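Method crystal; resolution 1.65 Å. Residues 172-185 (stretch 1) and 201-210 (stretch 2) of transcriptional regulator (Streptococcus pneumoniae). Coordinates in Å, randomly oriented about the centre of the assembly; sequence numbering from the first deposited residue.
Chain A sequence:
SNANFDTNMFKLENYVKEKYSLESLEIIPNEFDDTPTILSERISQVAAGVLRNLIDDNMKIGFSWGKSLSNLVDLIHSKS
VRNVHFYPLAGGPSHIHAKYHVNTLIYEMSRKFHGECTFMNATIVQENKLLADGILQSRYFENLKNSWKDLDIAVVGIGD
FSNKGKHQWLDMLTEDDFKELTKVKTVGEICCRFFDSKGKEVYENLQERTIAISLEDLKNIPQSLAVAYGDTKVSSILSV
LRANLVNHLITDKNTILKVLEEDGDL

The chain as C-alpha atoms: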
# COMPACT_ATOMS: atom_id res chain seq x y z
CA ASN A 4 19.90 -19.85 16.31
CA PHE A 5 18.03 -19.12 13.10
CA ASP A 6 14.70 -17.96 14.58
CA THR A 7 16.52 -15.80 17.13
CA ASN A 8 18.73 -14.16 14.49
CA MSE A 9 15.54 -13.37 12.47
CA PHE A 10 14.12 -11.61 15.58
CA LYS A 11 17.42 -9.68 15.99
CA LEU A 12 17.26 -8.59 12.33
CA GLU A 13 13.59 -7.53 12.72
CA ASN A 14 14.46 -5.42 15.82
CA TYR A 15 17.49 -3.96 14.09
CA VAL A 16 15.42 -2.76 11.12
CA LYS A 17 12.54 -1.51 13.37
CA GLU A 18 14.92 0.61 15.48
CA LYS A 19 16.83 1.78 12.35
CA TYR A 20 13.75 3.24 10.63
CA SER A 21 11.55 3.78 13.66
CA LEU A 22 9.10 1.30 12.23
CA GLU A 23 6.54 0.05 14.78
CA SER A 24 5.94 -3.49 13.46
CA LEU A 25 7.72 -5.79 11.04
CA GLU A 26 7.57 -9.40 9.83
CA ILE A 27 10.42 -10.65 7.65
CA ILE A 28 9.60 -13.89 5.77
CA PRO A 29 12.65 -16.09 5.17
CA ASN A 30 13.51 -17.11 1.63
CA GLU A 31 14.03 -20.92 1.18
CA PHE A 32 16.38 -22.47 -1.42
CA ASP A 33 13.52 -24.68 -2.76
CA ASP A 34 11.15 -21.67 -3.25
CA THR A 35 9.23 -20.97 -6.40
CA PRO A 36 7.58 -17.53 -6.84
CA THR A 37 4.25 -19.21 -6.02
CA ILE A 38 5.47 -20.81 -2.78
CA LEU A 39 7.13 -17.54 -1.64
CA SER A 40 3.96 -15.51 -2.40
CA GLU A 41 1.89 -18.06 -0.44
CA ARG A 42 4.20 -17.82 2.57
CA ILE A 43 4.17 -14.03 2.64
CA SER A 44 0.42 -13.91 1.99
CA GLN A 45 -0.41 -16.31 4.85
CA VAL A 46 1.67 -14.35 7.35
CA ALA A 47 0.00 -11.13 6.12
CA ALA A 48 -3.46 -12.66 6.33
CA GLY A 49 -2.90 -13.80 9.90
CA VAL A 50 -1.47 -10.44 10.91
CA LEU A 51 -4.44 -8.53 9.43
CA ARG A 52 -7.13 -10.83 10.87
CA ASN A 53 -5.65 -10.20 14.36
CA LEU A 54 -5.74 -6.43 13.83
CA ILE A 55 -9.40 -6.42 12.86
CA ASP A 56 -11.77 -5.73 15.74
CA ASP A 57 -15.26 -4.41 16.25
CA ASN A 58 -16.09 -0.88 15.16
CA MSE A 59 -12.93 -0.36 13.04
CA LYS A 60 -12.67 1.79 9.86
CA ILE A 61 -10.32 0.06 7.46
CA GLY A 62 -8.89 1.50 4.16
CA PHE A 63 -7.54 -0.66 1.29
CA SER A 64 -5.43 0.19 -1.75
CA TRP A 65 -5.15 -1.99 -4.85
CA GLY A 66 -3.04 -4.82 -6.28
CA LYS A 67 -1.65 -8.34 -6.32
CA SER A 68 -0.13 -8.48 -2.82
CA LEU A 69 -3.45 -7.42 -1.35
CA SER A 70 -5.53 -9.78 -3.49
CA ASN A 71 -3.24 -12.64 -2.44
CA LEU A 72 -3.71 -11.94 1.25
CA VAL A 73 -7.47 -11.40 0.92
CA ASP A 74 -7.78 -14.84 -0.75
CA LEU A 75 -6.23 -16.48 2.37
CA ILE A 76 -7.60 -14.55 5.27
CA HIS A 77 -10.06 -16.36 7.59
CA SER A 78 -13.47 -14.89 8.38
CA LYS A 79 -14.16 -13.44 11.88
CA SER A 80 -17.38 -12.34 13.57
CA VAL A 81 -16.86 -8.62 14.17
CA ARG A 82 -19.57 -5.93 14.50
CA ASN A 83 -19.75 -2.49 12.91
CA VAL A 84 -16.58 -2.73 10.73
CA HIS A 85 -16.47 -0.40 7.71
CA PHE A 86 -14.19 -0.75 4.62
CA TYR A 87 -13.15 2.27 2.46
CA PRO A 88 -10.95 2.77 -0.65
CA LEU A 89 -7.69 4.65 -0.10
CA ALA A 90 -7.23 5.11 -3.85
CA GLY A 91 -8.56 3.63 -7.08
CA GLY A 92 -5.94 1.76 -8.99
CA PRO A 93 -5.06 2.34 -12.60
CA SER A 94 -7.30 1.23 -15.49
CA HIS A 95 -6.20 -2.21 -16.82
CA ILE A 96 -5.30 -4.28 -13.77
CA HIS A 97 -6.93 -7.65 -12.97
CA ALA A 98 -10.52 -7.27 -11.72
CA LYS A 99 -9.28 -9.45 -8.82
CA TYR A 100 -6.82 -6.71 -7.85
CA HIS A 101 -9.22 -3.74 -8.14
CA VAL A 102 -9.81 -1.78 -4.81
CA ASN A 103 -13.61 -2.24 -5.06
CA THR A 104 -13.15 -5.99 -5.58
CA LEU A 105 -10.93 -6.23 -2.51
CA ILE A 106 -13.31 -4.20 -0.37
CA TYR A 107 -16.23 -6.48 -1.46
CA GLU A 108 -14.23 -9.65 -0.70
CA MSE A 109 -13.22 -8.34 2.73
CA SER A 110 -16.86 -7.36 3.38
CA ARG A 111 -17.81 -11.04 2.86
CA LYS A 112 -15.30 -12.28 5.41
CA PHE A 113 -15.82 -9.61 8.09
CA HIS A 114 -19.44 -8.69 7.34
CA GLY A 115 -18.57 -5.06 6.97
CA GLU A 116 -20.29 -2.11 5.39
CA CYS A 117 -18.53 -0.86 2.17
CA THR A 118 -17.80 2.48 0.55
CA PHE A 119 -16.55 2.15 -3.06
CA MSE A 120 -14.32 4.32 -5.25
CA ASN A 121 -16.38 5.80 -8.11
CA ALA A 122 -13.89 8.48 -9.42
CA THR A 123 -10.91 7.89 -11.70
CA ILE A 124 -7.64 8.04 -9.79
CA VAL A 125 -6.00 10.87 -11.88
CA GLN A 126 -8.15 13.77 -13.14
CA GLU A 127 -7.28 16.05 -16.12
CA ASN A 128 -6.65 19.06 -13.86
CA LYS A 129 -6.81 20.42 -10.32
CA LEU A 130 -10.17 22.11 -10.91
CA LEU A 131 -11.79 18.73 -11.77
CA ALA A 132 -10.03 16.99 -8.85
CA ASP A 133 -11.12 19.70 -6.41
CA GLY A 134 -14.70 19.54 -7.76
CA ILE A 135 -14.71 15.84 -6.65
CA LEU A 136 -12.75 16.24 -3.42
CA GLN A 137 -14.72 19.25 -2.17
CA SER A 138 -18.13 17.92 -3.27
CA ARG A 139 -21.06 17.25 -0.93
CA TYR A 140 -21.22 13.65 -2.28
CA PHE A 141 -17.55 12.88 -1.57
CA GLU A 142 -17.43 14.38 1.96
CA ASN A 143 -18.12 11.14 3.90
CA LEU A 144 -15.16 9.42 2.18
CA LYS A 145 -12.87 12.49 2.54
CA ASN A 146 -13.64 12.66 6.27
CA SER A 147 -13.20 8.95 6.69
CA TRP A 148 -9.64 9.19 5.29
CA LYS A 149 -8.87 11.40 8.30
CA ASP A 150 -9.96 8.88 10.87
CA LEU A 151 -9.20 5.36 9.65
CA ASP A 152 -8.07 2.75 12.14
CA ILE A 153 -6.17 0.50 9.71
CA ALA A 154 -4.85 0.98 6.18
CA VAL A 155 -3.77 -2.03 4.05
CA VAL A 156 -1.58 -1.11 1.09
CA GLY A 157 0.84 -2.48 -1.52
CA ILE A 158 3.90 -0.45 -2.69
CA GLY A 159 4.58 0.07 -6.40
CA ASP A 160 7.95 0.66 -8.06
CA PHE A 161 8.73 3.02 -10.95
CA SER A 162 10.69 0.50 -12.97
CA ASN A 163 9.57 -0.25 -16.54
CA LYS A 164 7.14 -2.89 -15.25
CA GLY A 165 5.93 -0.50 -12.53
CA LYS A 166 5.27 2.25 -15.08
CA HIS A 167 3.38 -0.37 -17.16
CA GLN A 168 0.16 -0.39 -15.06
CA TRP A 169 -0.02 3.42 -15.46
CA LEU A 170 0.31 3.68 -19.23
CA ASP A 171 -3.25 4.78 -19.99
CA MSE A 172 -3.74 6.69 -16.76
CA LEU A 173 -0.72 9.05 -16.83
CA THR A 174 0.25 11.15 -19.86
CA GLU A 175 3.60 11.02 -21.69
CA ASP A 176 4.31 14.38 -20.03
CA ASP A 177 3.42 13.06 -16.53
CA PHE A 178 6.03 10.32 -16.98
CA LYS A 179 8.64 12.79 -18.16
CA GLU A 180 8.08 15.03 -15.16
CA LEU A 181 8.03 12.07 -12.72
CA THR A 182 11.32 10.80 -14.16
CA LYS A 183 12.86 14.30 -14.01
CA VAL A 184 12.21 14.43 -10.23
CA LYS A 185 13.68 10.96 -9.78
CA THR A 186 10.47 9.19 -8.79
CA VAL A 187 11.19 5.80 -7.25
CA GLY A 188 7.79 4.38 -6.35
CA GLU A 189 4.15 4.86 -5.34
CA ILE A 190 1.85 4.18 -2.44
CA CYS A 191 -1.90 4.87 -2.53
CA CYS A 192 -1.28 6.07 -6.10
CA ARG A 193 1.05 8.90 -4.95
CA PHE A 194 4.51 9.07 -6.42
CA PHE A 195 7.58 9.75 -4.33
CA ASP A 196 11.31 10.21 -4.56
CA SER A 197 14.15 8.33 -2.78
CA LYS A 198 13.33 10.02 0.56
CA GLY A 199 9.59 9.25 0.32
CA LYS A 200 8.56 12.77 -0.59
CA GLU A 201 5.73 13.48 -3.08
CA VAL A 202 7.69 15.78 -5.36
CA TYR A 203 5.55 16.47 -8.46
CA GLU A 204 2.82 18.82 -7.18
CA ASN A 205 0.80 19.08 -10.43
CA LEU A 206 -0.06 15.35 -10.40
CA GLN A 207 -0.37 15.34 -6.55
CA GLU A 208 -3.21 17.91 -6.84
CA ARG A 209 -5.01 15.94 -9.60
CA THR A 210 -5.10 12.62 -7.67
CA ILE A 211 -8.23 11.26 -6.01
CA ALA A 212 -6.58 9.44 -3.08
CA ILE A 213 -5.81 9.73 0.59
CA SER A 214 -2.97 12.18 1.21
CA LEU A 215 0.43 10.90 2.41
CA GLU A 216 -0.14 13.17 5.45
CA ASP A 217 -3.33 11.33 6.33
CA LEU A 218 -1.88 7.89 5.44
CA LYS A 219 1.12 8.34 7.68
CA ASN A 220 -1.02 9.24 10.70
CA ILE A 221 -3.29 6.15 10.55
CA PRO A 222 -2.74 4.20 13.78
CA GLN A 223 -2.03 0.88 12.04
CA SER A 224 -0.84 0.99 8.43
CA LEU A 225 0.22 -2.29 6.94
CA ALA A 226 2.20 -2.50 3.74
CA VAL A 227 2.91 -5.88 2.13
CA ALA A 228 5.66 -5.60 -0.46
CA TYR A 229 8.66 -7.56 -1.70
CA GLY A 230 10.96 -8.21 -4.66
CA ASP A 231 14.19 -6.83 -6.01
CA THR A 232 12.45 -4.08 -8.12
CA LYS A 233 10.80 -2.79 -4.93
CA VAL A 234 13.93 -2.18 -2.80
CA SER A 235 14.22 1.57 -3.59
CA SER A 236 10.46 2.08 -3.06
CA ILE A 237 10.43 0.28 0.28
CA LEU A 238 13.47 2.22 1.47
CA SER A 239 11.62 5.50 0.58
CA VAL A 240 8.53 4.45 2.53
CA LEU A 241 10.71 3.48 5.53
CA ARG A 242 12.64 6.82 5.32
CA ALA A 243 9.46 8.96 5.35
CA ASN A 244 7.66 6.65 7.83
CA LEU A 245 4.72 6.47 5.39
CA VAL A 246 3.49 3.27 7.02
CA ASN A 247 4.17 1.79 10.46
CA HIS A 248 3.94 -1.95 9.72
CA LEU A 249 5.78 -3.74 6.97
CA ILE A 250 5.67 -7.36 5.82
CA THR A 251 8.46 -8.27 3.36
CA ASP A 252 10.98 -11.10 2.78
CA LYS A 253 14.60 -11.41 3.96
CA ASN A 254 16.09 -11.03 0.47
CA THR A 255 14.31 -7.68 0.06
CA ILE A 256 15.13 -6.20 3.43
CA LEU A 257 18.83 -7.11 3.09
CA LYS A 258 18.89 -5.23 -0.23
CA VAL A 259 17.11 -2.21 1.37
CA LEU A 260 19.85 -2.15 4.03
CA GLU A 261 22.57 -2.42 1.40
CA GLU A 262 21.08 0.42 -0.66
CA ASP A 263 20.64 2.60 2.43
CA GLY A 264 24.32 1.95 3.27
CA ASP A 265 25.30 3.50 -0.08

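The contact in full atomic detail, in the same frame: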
# COMPACT_ATOMS: atom_id res chain seq x y z
N MSE A 172 -3.26 5.81 -17.80
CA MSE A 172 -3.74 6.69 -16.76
C MSE A 172 -2.93 8.02 -16.71
O MSE A 172 -3.51 9.12 -16.65
CB MSE A 172 -3.71 5.97 -15.42
CG MSE A 172 -4.35 6.76 -14.26
SE MSE A 172 -6.21 7.39 -14.66
CE MSE A 172 -7.06 5.63 -14.74
N LEU A 173 -1.61 7.90 -16.76
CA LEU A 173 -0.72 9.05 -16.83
C LEU A 173 -0.34 9.39 -18.27
O LEU A 173 -0.22 8.50 -19.12
CB LEU A 173 0.57 8.78 -16.03
CG LEU A 173 0.43 8.33 -14.56
CD1 LEU A 173 1.80 8.03 -13.97
CD2 LEU A 173 -0.32 9.42 -13.70
N THR A 174 -0.13 10.69 -18.52
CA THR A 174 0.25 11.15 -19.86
C THR A 174 1.76 10.96 -20.09
O THR A 174 2.53 10.79 -19.14
CB THR A 174 -0.12 12.63 -20.08
OG1 THR A 174 0.76 13.46 -19.32
CG2 THR A 174 -1.57 12.88 -19.62
N GLU A 175 2.18 10.99 -21.35
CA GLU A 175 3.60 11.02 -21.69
C GLU A 175 4.31 12.11 -20.89
O GLU A 175 5.36 11.86 -20.31
CB GLU A 175 3.79 11.28 -23.20
CG GLU A 175 3.49 10.05 -24.04
CD GLU A 175 3.84 10.22 -25.51
OE1 GLU A 175 3.04 10.86 -26.25
OE2 GLU A 175 4.92 9.73 -25.91
N ASP A 176 3.74 13.31 -20.86
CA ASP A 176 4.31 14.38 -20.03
C ASP A 176 4.39 14.14 -18.51
O ASP A 176 5.34 14.57 -17.87
CB ASP A 176 3.65 15.71 -20.32
CG ASP A 176 4.36 16.48 -21.42
OD1 ASP A 176 4.05 16.22 -22.62
OD2 ASP A 176 5.22 17.33 -21.07
N ASP A 177 3.36 13.50 -17.93
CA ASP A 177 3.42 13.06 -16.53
C ASP A 177 4.66 12.22 -16.29
O ASP A 177 5.41 12.45 -15.31
CB ASP A 177 2.19 12.20 -16.19
CG ASP A 177 0.88 13.03 -16.07
OD1 ASP A 177 0.94 14.23 -15.70
OD2 ASP A 177 -0.21 12.45 -16.31
N PHE A 178 4.87 11.22 -17.15
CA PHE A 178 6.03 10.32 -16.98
C PHE A 178 7.33 11.09 -17.08
O PHE A 178 8.25 10.85 -16.29
CB PHE A 178 6.02 9.20 -18.02
CG PHE A 178 5.05 8.09 -17.70
CD1 PHE A 178 5.25 7.26 -16.58
CD2 PHE A 178 3.96 7.87 -18.51
CE1 PHE A 178 4.37 6.22 -16.30
CE2 PHE A 178 3.04 6.82 -18.24
CZ PHE A 178 3.28 6.00 -17.14
N LYS A 179 7.41 12.01 -18.03
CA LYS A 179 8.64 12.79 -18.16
C LYS A 179 8.94 13.56 -16.91
O LYS A 179 10.06 13.51 -16.40
CB LYS A 179 8.59 13.74 -19.36
CG LYS A 179 9.00 13.10 -20.69
CD LYS A 179 9.25 14.19 -21.81
CE LYS A 179 8.26 15.36 -21.80
NZ LYS A 179 8.63 16.50 -20.86
N GLU A 180 7.93 14.23 -16.37
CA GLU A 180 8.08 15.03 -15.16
C GLU A 180 8.39 14.16 -13.94
O GLU A 180 9.24 14.52 -13.14
CB GLU A 180 6.85 15.89 -14.90
CG GLU A 180 6.58 16.89 -16.02
CD GLU A 180 7.78 17.84 -16.24
OE1 GLU A 180 8.55 18.09 -15.27
OE2 GLU A 180 7.92 18.33 -17.39
N LEU A 181 7.70 13.02 -13.80
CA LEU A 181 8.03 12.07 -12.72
C LEU A 181 9.47 11.57 -12.77
O LEU A 181 10.12 11.42 -11.74
CB LEU A 181 7.05 10.90 -12.70
CG LEU A 181 5.66 11.30 -12.18
CD1 LEU A 181 4.67 10.12 -12.45
CD2 LEU A 181 5.61 11.78 -10.71
N THR A 182 9.95 11.30 -13.97
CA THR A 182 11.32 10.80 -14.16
C THR A 182 12.30 11.94 -13.84
O THR A 182 13.32 11.72 -13.16
CB THR A 182 11.50 10.26 -15.59
OG1 THR A 182 10.63 9.12 -15.75
CG2 THR A 182 12.95 9.79 -15.84
N LYS A 183 11.97 13.16 -14.27
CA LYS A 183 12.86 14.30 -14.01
C LYS A 183 13.11 14.50 -12.51
O LYS A 183 14.23 14.84 -12.09
CB LYS A 183 12.32 15.58 -14.65
CG LYS A 183 13.40 16.65 -14.82
CD LYS A 183 12.82 18.09 -14.80
CE LYS A 183 12.45 18.60 -16.19
NZ LYS A 183 12.44 20.11 -16.24
N VAL A 184 12.07 14.29 -11.69
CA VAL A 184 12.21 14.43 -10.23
C VAL A 184 12.63 13.15 -9.52
O VAL A 184 12.58 13.07 -8.27
CB VAL A 184 10.95 15.04 -9.56
CG1 VAL A 184 10.69 16.46 -10.09
CG2 VAL A 184 9.73 14.13 -9.76
N LYS A 185 13.05 12.16 -10.31
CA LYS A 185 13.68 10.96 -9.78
C LYS A 185 12.68 10.19 -8.93
O LYS A 185 12.99 9.79 -7.82
CB LYS A 185 14.93 11.31 -8.95
CG LYS A 185 16.08 11.94 -9.82
CD LYS A 185 17.22 12.42 -8.92
CE LYS A 185 17.92 13.67 -9.48
NZ LYS A 185 18.42 13.34 -10.81
N GLU A 201 6.57 13.32 -1.90
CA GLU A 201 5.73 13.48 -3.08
C GLU A 201 6.09 14.74 -3.87
O GLU A 201 5.57 15.83 -3.63
CB GLU A 201 4.23 13.46 -2.69
CG GLU A 201 3.29 13.19 -3.87
CD GLU A 201 1.83 13.23 -3.47
OE1 GLU A 201 1.58 13.52 -2.27
OE2 GLU A 201 0.97 12.97 -4.34
N VAL A 202 6.98 14.58 -4.86
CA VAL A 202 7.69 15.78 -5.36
C VAL A 202 6.94 16.56 -6.44
O VAL A 202 6.92 17.80 -6.42
CB VAL A 202 9.17 15.47 -5.71
CG1 VAL A 202 9.23 14.20 -6.56
CG2 VAL A 202 9.91 16.71 -6.32
N TYR A 203 6.24 15.85 -7.33
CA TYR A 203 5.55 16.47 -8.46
C TYR A 203 4.11 16.96 -8.12
O TYR A 203 3.09 16.24 -8.25
CB TYR A 203 5.56 15.51 -9.64
CG TYR A 203 4.97 16.05 -10.91
CD1 TYR A 203 4.28 15.21 -11.78
CD2 TYR A 203 5.12 17.40 -11.27
CE1 TYR A 203 3.72 15.68 -12.96
CE2 TYR A 203 4.57 17.87 -12.45
CZ TYR A 203 3.87 17.00 -13.28
OH TYR A 203 3.32 17.45 -14.44
N GLU A 204 4.05 18.22 -7.72
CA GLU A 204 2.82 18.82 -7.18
C GLU A 204 1.62 18.85 -8.15
O GLU A 204 0.45 18.67 -7.72
CB GLU A 204 3.15 20.24 -6.71
CG GLU A 204 2.07 20.96 -5.99
CD GLU A 204 2.55 22.36 -5.64
OE1 GLU A 204 2.20 23.29 -6.38
OE2 GLU A 204 3.33 22.48 -4.67
N ASN A 205 1.86 19.11 -9.43
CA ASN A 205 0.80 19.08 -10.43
C ASN A 205 -0.01 17.76 -10.46
O ASN A 205 -1.26 17.77 -10.55
CB ASN A 205 1.35 19.39 -11.83
CG ASN A 205 0.24 19.49 -12.89
OD1 ASN A 205 -0.24 18.50 -13.43
ND2 ASN A 205 -0.15 20.73 -13.21
N LEU A 206 0.67 16.64 -10.42
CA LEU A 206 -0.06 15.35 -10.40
C LEU A 206 -0.67 15.13 -9.00
O LEU A 206 -1.81 14.64 -8.89
CB LEU A 206 0.87 14.23 -10.82
CG LEU A 206 0.29 12.80 -10.83
CD1 LEU A 206 -0.89 12.74 -11.80
CD2 LEU A 206 1.41 11.78 -11.17
N GLN A 207 0.09 15.47 -7.95
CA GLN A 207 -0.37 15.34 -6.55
C GLN A 207 -1.77 15.94 -6.41
O GLN A 207 -2.68 15.33 -5.82
CB GLN A 207 0.61 16.07 -5.61
CG GLN A 207 0.11 16.23 -4.23
CD GLN A 207 1.04 17.06 -3.40
OE1 GLN A 207 1.22 18.25 -3.66
NE2 GLN A 207 1.62 16.45 -2.38
N GLU A 208 -1.94 17.14 -6.97
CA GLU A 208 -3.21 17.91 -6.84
C GLU A 208 -4.35 17.42 -7.79
O GLU A 208 -5.50 17.89 -7.73
CB GLU A 208 -2.88 19.45 -7.01
CG GLU A 208 -1.89 19.94 -5.96
CD GLU A 208 -1.74 21.46 -5.85
OE1 GLU A 208 -1.85 22.13 -6.90
OE2 GLU A 208 -1.49 21.95 -4.72
N ARG A 209 -4.06 16.46 -8.65
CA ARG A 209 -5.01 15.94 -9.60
C ARG A 209 -5.49 14.53 -9.17
O ARG A 209 -6.28 13.92 -9.88
CB ARG A 209 -4.41 15.78 -11.01
CG ARG A 209 -4.30 17.05 -11.85
CD ARG A 209 -3.21 16.92 -12.95
NE ARG A 209 -3.27 15.72 -13.80
CZ ARG A 209 -2.21 15.19 -14.38
NH1 ARG A 209 -1.01 15.71 -14.16
NH2 ARG A 209 -2.33 14.11 -15.15
N THR A 210 -4.94 14.05 -8.04
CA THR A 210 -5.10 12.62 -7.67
C THR A 210 -6.21 12.46 -6.60
O THR A 210 -6.26 13.20 -5.61
CB THR A 210 -3.77 12.05 -7.20
OG1 THR A 210 -2.82 12.19 -8.27
CG2 THR A 210 -3.89 10.55 -6.79

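The contact joins one flank of the helix 175-183 to the short segment around Tyr 203 and Leu 206; a salt bridge near the start of the helix is flanked by apolar contacts, which run on to Val 184. In the salt bridge, Asp 177 and Arg 209 pair in two-pronged fashion: Arg 209 NH1 donates to Asp 177 OD1 and Arg 209 NH2 to Asp 177 OD2, each at 2.9 Å and each nearly straight, at 163°. A carboxylate suits this place because its two oxygens match the spacing of the two terminal nitrogens, and the acid lies at the edge of the guanidinium, near its plane, where the N-H bonds point. Asp 177 leaves its helix sideways to the other stretch, but chi1 near -72° (m) brings the carboxylate across to Arg 209.

The same carboxylate also secures the start of its own helix. Thr 174, at the N-cap with chi1 in p, places its OG1 2.9 Å from Asp 177 N and accepts a capping bond; in return Thr 174 N donates to Asp 177 OD2 at 2.8 Å. Asp 177 OD2 thus accepts from Thr 174 N and from Arg 209 NH2 together. On the other side, Arg 209 NH1 also donates to Asn 205 OD1 at 3.0 Å. The arginine reaches all this by a chain that turns at chi3, 51° (p), after an m, t beginning, and NE is hydrogen-bonded elsewhere in the structure. With so many partners, the buried charges are well compensated.

Tyr 203, with chi1 at -176° (t), loses the most surface to the other stretch. Its ring lies against the helix, and Glu 180 CB sits over one face, 3.8 Å from the centroid and 19° off the normal, a CH-pi contact. Here the glutamate contributes its aliphatic base, while its m, m conformation carries the carboxylate toward Lys 179, where NZ and Glu 180 OE2 form a long salt bridge of 4.0 Å. At the ring's edge, Leu 181 CD2 comes within 3.8 Å of Tyr 203 CD1.

Leu 181 and Leu 173, both m, t, start sideways yet end nearer the partner. The methyls of Leu 206 (t, p) meet both: Leu 206 CD2 is 3.9 Å from Leu 181 CD1, and Leu 206 CD1 is 3.9 Å from Leu 173 CD2. A leucine suits this buried place because its two methyls form an apolar surface that meets both neighbours.

Val 184, the first residue after the helix to leave helical geometry, has chi1 -62° (m), and Val 202 has chi1 48° (p). Both CA-to-CB bonds point toward the other stretch; Val 184 CG2 and Val 202 CG1 are a tight 3.2 Å apart. Valine suits both places, since its short, branched side chain brings methyls close together with little length to place.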